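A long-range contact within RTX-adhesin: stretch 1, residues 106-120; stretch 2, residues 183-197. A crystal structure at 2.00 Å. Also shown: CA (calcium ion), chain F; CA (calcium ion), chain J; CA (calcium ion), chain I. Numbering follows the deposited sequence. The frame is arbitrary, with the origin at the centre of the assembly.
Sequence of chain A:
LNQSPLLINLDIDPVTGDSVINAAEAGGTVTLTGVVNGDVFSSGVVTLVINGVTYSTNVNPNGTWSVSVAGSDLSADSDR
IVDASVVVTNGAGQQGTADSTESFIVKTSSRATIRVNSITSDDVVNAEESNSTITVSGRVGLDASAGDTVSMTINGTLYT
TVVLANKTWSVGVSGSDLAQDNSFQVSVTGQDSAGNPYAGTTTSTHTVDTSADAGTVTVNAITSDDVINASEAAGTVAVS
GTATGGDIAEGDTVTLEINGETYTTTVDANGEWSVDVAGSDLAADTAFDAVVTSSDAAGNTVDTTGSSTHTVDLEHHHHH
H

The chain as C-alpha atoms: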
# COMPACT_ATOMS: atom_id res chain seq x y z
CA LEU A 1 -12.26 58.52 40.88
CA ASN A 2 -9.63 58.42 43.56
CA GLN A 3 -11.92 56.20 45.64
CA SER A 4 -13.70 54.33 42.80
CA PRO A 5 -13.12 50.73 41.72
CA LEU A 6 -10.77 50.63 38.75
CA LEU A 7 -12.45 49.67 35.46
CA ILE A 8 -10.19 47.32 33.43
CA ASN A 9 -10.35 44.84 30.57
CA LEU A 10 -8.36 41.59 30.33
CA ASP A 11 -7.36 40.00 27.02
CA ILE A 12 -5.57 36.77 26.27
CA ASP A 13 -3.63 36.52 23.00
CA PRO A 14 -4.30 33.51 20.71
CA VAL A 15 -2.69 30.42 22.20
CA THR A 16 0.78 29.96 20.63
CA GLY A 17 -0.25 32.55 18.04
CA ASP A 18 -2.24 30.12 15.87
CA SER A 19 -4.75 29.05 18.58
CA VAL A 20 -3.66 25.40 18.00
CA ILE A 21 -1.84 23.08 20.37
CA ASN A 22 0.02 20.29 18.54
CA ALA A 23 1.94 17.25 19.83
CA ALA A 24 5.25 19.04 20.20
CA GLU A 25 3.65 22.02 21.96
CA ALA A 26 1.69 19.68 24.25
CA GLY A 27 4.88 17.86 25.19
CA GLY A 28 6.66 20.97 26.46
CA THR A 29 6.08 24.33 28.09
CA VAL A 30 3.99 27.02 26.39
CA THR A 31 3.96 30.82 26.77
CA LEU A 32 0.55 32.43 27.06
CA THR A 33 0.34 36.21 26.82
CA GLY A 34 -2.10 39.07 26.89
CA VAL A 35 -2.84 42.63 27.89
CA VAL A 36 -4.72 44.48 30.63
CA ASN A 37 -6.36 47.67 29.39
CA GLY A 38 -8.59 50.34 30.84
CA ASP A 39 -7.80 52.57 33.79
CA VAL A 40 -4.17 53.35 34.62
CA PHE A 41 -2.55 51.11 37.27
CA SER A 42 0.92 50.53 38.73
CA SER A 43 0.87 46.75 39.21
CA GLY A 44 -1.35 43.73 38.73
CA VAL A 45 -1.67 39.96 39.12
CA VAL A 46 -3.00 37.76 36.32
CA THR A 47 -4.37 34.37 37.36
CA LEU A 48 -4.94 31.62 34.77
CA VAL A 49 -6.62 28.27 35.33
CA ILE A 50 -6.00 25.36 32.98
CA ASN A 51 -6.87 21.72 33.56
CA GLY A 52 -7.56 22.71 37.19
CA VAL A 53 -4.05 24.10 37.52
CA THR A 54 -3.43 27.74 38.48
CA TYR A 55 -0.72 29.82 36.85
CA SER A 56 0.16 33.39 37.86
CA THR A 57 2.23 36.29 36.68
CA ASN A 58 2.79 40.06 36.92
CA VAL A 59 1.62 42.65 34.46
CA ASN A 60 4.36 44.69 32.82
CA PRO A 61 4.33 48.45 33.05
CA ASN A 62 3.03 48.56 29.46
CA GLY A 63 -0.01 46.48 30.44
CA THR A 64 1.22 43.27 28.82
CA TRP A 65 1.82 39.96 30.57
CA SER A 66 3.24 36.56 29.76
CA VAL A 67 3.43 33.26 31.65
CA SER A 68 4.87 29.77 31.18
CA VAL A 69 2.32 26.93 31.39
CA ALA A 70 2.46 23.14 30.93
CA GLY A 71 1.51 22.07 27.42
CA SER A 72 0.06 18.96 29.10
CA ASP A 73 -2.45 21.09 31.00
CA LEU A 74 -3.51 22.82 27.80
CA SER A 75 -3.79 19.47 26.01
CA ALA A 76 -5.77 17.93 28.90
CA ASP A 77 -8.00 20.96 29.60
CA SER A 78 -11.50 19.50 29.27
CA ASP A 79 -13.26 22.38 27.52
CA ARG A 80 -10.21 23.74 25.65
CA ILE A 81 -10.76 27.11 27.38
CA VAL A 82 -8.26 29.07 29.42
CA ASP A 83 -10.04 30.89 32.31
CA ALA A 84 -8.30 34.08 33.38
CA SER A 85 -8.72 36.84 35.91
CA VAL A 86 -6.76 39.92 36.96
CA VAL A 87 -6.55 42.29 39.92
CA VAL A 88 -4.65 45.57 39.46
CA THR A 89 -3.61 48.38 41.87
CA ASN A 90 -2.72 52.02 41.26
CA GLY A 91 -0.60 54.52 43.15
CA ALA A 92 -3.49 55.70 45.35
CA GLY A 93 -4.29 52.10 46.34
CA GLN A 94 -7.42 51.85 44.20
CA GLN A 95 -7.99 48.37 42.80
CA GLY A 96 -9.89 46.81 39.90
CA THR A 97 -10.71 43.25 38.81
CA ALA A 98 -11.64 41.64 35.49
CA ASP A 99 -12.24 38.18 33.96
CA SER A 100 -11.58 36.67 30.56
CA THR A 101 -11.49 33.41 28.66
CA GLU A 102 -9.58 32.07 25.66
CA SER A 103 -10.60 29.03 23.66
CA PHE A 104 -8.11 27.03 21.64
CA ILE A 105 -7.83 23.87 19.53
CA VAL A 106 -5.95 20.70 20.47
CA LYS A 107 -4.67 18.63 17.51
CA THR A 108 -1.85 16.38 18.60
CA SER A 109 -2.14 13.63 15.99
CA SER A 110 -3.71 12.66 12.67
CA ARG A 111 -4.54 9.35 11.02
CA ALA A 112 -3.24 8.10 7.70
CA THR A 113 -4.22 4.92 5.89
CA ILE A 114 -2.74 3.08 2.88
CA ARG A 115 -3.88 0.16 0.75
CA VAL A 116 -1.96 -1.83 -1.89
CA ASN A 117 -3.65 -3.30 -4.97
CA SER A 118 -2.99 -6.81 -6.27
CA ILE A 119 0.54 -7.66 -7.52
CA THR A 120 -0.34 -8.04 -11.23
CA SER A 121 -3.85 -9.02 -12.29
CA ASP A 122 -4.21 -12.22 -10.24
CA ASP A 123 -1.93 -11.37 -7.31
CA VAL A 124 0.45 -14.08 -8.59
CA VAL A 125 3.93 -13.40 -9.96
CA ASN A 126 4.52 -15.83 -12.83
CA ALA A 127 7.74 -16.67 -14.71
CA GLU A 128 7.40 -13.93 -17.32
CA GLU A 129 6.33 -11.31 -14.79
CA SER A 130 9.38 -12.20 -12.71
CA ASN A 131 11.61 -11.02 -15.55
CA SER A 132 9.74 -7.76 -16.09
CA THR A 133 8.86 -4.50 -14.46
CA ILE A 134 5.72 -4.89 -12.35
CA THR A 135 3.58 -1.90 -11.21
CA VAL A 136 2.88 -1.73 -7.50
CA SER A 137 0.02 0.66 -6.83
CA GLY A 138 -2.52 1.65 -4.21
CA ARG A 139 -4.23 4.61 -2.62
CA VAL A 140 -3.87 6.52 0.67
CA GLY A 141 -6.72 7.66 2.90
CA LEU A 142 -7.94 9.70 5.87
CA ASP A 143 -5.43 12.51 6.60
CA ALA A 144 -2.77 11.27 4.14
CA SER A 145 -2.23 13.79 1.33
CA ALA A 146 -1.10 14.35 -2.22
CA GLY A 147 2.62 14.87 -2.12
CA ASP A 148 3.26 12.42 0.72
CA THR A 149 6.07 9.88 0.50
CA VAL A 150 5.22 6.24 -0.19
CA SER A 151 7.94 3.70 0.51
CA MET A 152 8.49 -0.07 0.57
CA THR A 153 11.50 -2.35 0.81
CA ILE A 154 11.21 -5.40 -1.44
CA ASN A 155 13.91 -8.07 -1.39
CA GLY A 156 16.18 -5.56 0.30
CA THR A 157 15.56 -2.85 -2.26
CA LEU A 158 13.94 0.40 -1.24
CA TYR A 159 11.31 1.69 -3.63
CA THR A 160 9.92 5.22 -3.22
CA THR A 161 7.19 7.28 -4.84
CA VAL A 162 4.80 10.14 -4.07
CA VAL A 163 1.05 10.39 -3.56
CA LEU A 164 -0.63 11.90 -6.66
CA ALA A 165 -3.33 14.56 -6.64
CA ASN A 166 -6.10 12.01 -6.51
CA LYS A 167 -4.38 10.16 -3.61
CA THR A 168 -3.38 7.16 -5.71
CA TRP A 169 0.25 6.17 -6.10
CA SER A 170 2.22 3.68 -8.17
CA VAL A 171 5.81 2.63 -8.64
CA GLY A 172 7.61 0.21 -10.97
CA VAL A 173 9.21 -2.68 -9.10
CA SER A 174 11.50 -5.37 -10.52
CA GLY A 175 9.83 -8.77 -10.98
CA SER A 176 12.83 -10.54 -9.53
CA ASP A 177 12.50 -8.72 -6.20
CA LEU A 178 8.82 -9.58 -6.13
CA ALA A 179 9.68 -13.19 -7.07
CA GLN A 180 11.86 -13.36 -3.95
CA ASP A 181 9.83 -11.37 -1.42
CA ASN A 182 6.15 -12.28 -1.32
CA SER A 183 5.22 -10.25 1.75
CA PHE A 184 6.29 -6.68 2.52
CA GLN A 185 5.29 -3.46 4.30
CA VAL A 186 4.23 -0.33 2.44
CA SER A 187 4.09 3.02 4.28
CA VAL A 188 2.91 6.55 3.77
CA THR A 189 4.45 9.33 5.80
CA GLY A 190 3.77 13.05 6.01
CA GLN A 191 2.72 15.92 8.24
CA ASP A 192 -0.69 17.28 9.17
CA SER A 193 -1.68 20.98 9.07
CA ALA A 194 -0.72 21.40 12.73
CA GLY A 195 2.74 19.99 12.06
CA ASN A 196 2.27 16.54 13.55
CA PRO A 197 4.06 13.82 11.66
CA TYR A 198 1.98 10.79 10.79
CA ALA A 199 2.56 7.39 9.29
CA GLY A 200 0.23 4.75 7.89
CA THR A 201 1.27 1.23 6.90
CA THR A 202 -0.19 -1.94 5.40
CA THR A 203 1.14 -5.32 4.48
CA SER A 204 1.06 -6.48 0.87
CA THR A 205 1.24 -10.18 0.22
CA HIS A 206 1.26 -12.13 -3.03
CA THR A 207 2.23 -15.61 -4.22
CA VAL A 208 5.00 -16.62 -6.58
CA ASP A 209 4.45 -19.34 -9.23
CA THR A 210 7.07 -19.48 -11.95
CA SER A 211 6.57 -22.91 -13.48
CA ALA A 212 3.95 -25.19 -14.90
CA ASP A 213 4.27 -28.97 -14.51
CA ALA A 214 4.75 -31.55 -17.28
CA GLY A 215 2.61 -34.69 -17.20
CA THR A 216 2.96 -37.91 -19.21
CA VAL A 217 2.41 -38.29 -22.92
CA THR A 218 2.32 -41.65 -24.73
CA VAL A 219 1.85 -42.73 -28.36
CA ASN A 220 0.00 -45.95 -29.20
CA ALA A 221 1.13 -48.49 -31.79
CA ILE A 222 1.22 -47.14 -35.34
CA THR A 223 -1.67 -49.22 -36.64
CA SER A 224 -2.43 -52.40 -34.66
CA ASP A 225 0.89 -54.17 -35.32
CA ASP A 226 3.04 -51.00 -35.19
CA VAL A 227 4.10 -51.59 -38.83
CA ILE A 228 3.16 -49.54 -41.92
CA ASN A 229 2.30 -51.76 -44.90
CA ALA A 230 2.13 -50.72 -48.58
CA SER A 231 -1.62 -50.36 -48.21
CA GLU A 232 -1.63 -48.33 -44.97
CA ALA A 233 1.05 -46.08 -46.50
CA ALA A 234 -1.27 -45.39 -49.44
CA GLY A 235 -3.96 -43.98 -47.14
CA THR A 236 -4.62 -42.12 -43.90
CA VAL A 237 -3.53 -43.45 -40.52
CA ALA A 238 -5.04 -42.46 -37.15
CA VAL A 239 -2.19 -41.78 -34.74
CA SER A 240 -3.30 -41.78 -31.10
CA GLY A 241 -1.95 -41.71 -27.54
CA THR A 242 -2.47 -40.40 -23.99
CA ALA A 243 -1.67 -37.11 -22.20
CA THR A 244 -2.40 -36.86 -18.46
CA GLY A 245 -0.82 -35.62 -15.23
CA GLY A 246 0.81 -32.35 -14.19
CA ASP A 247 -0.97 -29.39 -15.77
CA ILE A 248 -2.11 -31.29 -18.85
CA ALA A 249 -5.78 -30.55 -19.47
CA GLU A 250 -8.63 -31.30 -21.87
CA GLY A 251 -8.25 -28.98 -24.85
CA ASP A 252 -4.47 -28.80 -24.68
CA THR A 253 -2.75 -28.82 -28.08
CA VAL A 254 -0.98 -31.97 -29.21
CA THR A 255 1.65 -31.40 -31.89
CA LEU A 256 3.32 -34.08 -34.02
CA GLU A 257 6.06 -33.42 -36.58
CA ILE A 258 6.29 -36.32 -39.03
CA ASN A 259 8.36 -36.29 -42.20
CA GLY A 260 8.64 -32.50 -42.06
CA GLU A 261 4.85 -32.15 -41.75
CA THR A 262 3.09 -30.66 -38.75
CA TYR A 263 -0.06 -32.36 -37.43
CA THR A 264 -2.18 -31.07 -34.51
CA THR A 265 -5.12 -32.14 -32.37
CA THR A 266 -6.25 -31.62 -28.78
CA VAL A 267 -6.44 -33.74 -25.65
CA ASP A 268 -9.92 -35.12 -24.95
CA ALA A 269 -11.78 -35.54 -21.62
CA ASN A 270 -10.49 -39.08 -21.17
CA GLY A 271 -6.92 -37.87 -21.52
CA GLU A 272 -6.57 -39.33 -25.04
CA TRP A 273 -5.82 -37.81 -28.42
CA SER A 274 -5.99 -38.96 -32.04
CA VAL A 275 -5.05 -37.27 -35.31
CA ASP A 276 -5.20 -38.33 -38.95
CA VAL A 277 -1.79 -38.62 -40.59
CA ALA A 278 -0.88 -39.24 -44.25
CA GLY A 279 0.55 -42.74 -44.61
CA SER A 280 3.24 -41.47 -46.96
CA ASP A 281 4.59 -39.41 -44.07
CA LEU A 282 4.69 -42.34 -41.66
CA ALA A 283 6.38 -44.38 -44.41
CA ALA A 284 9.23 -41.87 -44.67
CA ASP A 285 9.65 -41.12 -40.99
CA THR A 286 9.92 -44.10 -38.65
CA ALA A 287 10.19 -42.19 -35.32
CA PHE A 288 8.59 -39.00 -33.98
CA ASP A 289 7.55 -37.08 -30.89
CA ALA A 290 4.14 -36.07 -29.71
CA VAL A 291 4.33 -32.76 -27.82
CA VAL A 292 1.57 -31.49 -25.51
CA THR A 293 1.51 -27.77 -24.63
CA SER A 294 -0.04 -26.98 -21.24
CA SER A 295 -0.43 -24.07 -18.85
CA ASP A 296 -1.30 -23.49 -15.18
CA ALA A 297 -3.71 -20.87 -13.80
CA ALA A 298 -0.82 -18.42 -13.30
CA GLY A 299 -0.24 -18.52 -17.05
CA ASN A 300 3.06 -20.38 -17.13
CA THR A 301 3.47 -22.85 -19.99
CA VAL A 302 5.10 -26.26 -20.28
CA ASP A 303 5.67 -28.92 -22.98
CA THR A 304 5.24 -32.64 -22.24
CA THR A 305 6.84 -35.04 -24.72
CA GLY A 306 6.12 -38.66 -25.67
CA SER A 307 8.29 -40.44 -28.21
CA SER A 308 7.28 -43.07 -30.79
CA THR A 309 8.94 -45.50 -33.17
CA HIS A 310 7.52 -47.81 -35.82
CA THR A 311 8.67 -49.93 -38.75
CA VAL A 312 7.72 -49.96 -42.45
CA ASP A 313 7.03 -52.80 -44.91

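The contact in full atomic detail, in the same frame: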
# COMPACT_ATOMS: atom_id res chain seq x y z
N VAL A 106 -6.98 21.72 20.27
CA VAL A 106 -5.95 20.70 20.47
C VAL A 106 -6.00 19.67 19.34
O VAL A 106 -7.03 19.02 19.12
CB VAL A 106 -6.11 19.99 21.82
CG1 VAL A 106 -5.02 18.94 22.00
CG2 VAL A 106 -6.04 21.01 22.97
N LYS A 107 -4.88 19.53 18.65
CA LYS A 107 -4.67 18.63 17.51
C LYS A 107 -3.28 18.04 17.61
O LYS A 107 -2.33 18.59 17.07
CB LYS A 107 -4.84 19.39 16.19
CG LYS A 107 -4.82 18.53 14.92
CD LYS A 107 -5.96 17.52 14.85
CE LYS A 107 -5.87 16.70 13.56
NZ LYS A 107 -5.90 17.59 12.35
N THR A 108 -3.16 16.92 18.31
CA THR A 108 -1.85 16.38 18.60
C THR A 108 -1.50 15.15 17.77
O THR A 108 -0.36 14.69 17.82
CB THR A 108 -1.76 15.99 20.07
OG1 THR A 108 -2.85 15.11 20.36
CG2 THR A 108 -1.86 17.23 20.97
N SER A 109 -2.45 14.62 17.01
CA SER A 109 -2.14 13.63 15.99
C SER A 109 -3.16 13.59 14.86
O SER A 109 -4.19 14.26 14.92
CB SER A 109 -2.01 12.23 16.61
OG SER A 109 -3.22 11.84 17.22
N SER A 110 -2.84 12.81 13.83
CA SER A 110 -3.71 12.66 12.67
C SER A 110 -3.60 11.20 12.23
O SER A 110 -2.69 10.49 12.66
CB SER A 110 -3.34 13.61 11.54
OG SER A 110 -3.84 14.92 11.80
N ARG A 111 -4.54 10.75 11.42
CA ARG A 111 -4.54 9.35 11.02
C ARG A 111 -4.37 9.25 9.52
O ARG A 111 -5.01 9.98 8.76
CB ARG A 111 -5.83 8.65 11.43
CG ARG A 111 -6.07 8.63 12.94
CD ARG A 111 -7.55 8.39 13.25
NE ARG A 111 -7.85 7.00 12.94
CZ ARG A 111 -9.00 6.54 12.45
NH1 ARG A 111 -10.03 7.37 12.22
NH2 ARG A 111 -9.13 5.24 12.20
N ALA A 112 -3.52 8.33 9.11
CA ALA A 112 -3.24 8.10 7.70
C ALA A 112 -3.41 6.61 7.40
O ALA A 112 -2.96 5.76 8.17
CB ALA A 112 -1.85 8.54 7.35
N THR A 113 -4.07 6.31 6.29
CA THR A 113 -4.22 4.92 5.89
C THR A 113 -3.54 4.71 4.54
O THR A 113 -3.30 5.65 3.79
CB THR A 113 -5.69 4.48 5.79
OG1 THR A 113 -6.37 5.27 4.81
CG2 THR A 113 -6.40 4.60 7.16
N ILE A 114 -3.30 3.44 4.19
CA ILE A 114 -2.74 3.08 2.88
C ILE A 114 -3.24 1.69 2.52
O ILE A 114 -3.38 0.83 3.39
CB ILE A 114 -1.19 3.16 2.87
CG1 ILE A 114 -0.62 2.86 1.47
CG2 ILE A 114 -0.60 2.27 3.94
CD1 ILE A 114 0.83 3.29 1.29
N ARG A 115 -3.62 1.50 1.26
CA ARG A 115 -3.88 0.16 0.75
C ARG A 115 -3.01 -0.10 -0.50
O ARG A 115 -2.62 0.84 -1.21
CB ARG A 115 -5.37 -0.04 0.43
CG ARG A 115 -5.86 0.81 -0.73
CD ARG A 115 -7.38 0.77 -0.89
NE ARG A 115 -7.79 1.10 -2.26
CZ ARG A 115 -8.57 2.13 -2.60
NH1 ARG A 115 -8.88 2.32 -3.88
NH2 ARG A 115 -9.05 2.96 -1.68
N VAL A 116 -2.72 -1.37 -0.74
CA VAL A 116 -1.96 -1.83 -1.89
C VAL A 116 -2.81 -2.80 -2.72
O VAL A 116 -3.37 -3.75 -2.18
CB VAL A 116 -0.65 -2.50 -1.48
CG1 VAL A 116 0.14 -2.96 -2.72
CG2 VAL A 116 0.19 -1.55 -0.65
N ASN A 117 -2.92 -2.49 -4.01
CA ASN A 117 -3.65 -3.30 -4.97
C ASN A 117 -2.97 -4.66 -5.20
O ASN A 117 -1.85 -4.90 -4.74
CB ASN A 117 -3.77 -2.56 -6.31
CG ASN A 117 -4.51 -1.23 -6.19
OD1 ASN A 117 -5.56 -1.14 -5.54
ND2 ASN A 117 -3.97 -0.20 -6.82
N SER A 118 -3.62 -5.53 -5.96
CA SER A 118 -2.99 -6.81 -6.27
C SER A 118 -1.69 -6.64 -7.07
O SER A 118 -1.52 -5.67 -7.83
CB SER A 118 -4.01 -7.71 -6.99
OG SER A 118 -4.25 -7.23 -8.30
N ILE A 119 -0.74 -7.53 -6.80
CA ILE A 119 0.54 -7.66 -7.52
C ILE A 119 0.32 -8.37 -8.87
O ILE A 119 0.22 -9.59 -8.91
CB ILE A 119 1.59 -8.41 -6.67
CG1 ILE A 119 1.75 -7.75 -5.29
CG2 ILE A 119 2.95 -8.46 -7.39
CD1 ILE A 119 2.05 -6.23 -5.29
N THR A 120 0.16 -7.60 -9.93
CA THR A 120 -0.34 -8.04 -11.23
C THR A 120 -1.80 -8.46 -11.08
O THR A 120 -2.34 -8.47 -9.98
CB THR A 120 0.47 -9.22 -11.88
OG1 THR A 120 0.05 -10.44 -11.29
CG2 THR A 120 1.98 -9.04 -11.70
N SER A 183 5.93 -11.02 0.74
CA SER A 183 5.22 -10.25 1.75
C SER A 183 6.09 -9.08 2.22
O SER A 183 7.18 -9.26 2.74
CB SER A 183 4.83 -11.13 2.93
OG SER A 183 4.08 -10.37 3.86
N PHE A 184 5.57 -7.87 2.07
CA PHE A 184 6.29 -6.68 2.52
C PHE A 184 5.40 -5.54 3.02
O PHE A 184 4.23 -5.44 2.66
CB PHE A 184 7.19 -6.19 1.39
CG PHE A 184 6.45 -5.92 0.12
CD1 PHE A 184 5.81 -4.72 -0.09
CD2 PHE A 184 6.40 -6.90 -0.88
CE1 PHE A 184 5.12 -4.47 -1.26
CE2 PHE A 184 5.71 -6.66 -2.06
CZ PHE A 184 5.07 -5.44 -2.24
N GLN A 185 5.96 -4.68 3.88
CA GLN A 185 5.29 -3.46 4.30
C GLN A 185 5.42 -2.30 3.33
O GLN A 185 6.45 -2.12 2.68
CB GLN A 185 5.78 -3.02 5.67
CG GLN A 185 5.23 -3.85 6.78
CD GLN A 185 4.76 -2.99 7.94
OE1 GLN A 185 3.72 -3.26 8.54
NE2 GLN A 185 5.50 -1.92 8.24
N VAL A 186 4.30 -1.59 3.17
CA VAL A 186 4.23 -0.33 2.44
C VAL A 186 3.77 0.78 3.39
O VAL A 186 2.80 0.59 4.12
CB VAL A 186 3.26 -0.43 1.26
CG1 VAL A 186 3.24 0.85 0.47
CG2 VAL A 186 3.70 -1.58 0.34
N SER A 187 4.45 1.92 3.38
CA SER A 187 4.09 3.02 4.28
C SER A 187 3.88 4.33 3.58
O SER A 187 4.49 4.60 2.53
CB SER A 187 5.17 3.25 5.33
OG SER A 187 5.36 2.10 6.11
N VAL A 188 3.11 5.20 4.23
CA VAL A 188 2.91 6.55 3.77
C VAL A 188 3.27 7.42 4.97
O VAL A 188 2.83 7.18 6.08
CB VAL A 188 1.45 6.85 3.27
CG1 VAL A 188 0.38 6.55 4.33
CG2 VAL A 188 1.35 8.30 2.83
N THR A 189 4.10 8.42 4.73
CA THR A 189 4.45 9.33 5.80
C THR A 189 4.21 10.77 5.35
O THR A 189 4.25 11.08 4.17
CB THR A 189 5.92 9.13 6.19
OG1 THR A 189 6.73 9.42 5.04
CG2 THR A 189 6.17 7.68 6.58
N GLY A 190 3.96 11.65 6.32
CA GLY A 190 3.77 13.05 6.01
C GLY A 190 3.53 13.86 7.26
O GLY A 190 3.81 13.40 8.36
N GLN A 191 2.94 15.03 7.10
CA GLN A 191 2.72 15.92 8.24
C GLN A 191 1.36 16.60 8.15
O GLN A 191 0.98 17.07 7.09
CB GLN A 191 3.82 16.97 8.23
CG GLN A 191 4.34 17.41 9.55
CD GLN A 191 5.50 18.36 9.38
OE1 GLN A 191 5.33 19.58 9.38
NE2 GLN A 191 6.70 17.80 9.20
N ASP A 192 0.62 16.68 9.25
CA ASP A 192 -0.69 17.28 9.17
C ASP A 192 -0.60 18.81 9.24
O ASP A 192 0.50 19.35 9.38
CB ASP A 192 -1.63 16.68 10.24
CG ASP A 192 -1.31 17.12 11.68
OD1 ASP A 192 -0.53 18.08 11.93
OD2 ASP A 192 -1.88 16.45 12.58
N SER A 193 -1.72 19.51 9.12
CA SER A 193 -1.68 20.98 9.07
C SER A 193 -1.20 21.63 10.37
O SER A 193 -0.81 22.81 10.37
CB SER A 193 -3.06 21.57 8.73
OG SER A 193 -4.00 21.25 9.75
N ALA A 194 -1.24 20.88 11.47
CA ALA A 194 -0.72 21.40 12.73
C ALA A 194 0.74 21.04 12.92
O ALA A 194 1.32 21.38 13.94
CB ALA A 194 -1.54 20.88 13.90
N GLY A 195 1.33 20.34 11.96
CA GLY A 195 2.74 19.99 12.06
C GLY A 195 3.03 18.61 12.65
O GLY A 195 4.19 18.23 12.83
N ASN A 196 1.99 17.82 12.95
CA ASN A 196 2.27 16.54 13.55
C ASN A 196 2.66 15.57 12.45
O ASN A 196 1.98 15.46 11.42
CB ASN A 196 1.05 16.00 14.29
CG ASN A 196 0.56 16.94 15.36
OD1 ASN A 196 1.32 17.35 16.25
ND2 ASN A 196 -0.72 17.29 15.29
N PRO A 197 3.76 14.84 12.67
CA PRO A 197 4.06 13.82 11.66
C PRO A 197 3.07 12.69 11.80
O PRO A 197 2.54 12.48 12.89
CB PRO A 197 5.48 13.38 12.00
CG PRO A 197 5.66 13.74 13.44
CD PRO A 197 4.80 14.94 13.70
CA CA F . 0.21 -12.57 -12.44
CA CA J . 9.27 -10.17 3.21
CA CA I . 0.93 17.86 5.02
O HOH W 1 -0.18 11.91 14.01
O HOH W 2 2.29 15.89 4.67
O HOH W 3 -0.99 -11.81 -13.80
O HOH W 4 -0.15 -14.96 -13.20
O HOH W 5 -1.09 19.41 5.68
O HOH W 6 3.14 18.99 5.10

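Two extended segments run in roughly opposite directions here, the strand 112-116 and the strand 183-191 making an angle of 146° between their N-to-C directions. Their axes come no closer than 7.0 Å and no backbone hydrogen bond joins them, so side chains do most of the bridging, packing against each other and, in places, against the facing backbone; the contact is apolar along the strands and polar where the loops meet.

The apolar part follows the alternation of a strand. Ala 112, Ile 114 and Val 116 point toward the second stretch, while Thr 113 and Arg 115 point away; opposite them, Val 186 and Val 188 point inward and Gln 185, Ser 187 and Thr 189 turn outward. Ile 114 is the largest bump. Its chain is extended, t at both chi1 and chi2, and it reaches between the two valines: CD1 of Ile 114 lies 3.5 Å from CG1 of Val 186, while CB of Ile 114 lies 4.0 Å from CG1 of Val 188. The tip also comes within 4.0 Å of the backbone, from Ile 114 CD1 to Ser 187 C, so it fills the space between the two valines down to the strand itself. Small Ala 112 meets the other flank of this group more loosely, its CB 4.2 Å from Val 188 CG1. Val 116 closes against Val 186, CG2 to CG2 at 3.6 Å. Farther along, where the CA atoms of Ile 119 and Ser 183 are 10.7 Å apart, longer side chains span the gap: Phe 184 leaves its backbone sideways, but its ring end comes nearer, and CZ of Phe 184 meets CD1 of Ile 119 obliquely at 4.4 Å.

At the other end, a type I turn from Asp 192 to Gly 195 presents a polar knot. Asp 192 OD1 accepts from Asn 196 N at 2.7 Å and, weakly, from Ala 194 N at 2.9 Å, bracing the turn and the residue that follows it. Its other oxygen is shared: Ser 110 OG of the facing stretch donates to Asp 192 OD2 at 2.6 Å, and Asn 196 ND2 of its own stretch donates to the same atom at 3.1 Å. Asn 196 ND2 also donates to Lys 107 O at 2.7 Å, so one amide, just past the turn, ties this loop to the facing backbone. The methyl of Ala 194 rests beside that carbonyl, CB to Lys 107 O at 4.0 Å. Lys 107 NZ, 4.2 Å from Asp 192 OD2, adds opposite charge without a salt bridge. Gly 195 has a positive phi of 95°, where a CB would jam against the preceding carbonyl oxygen.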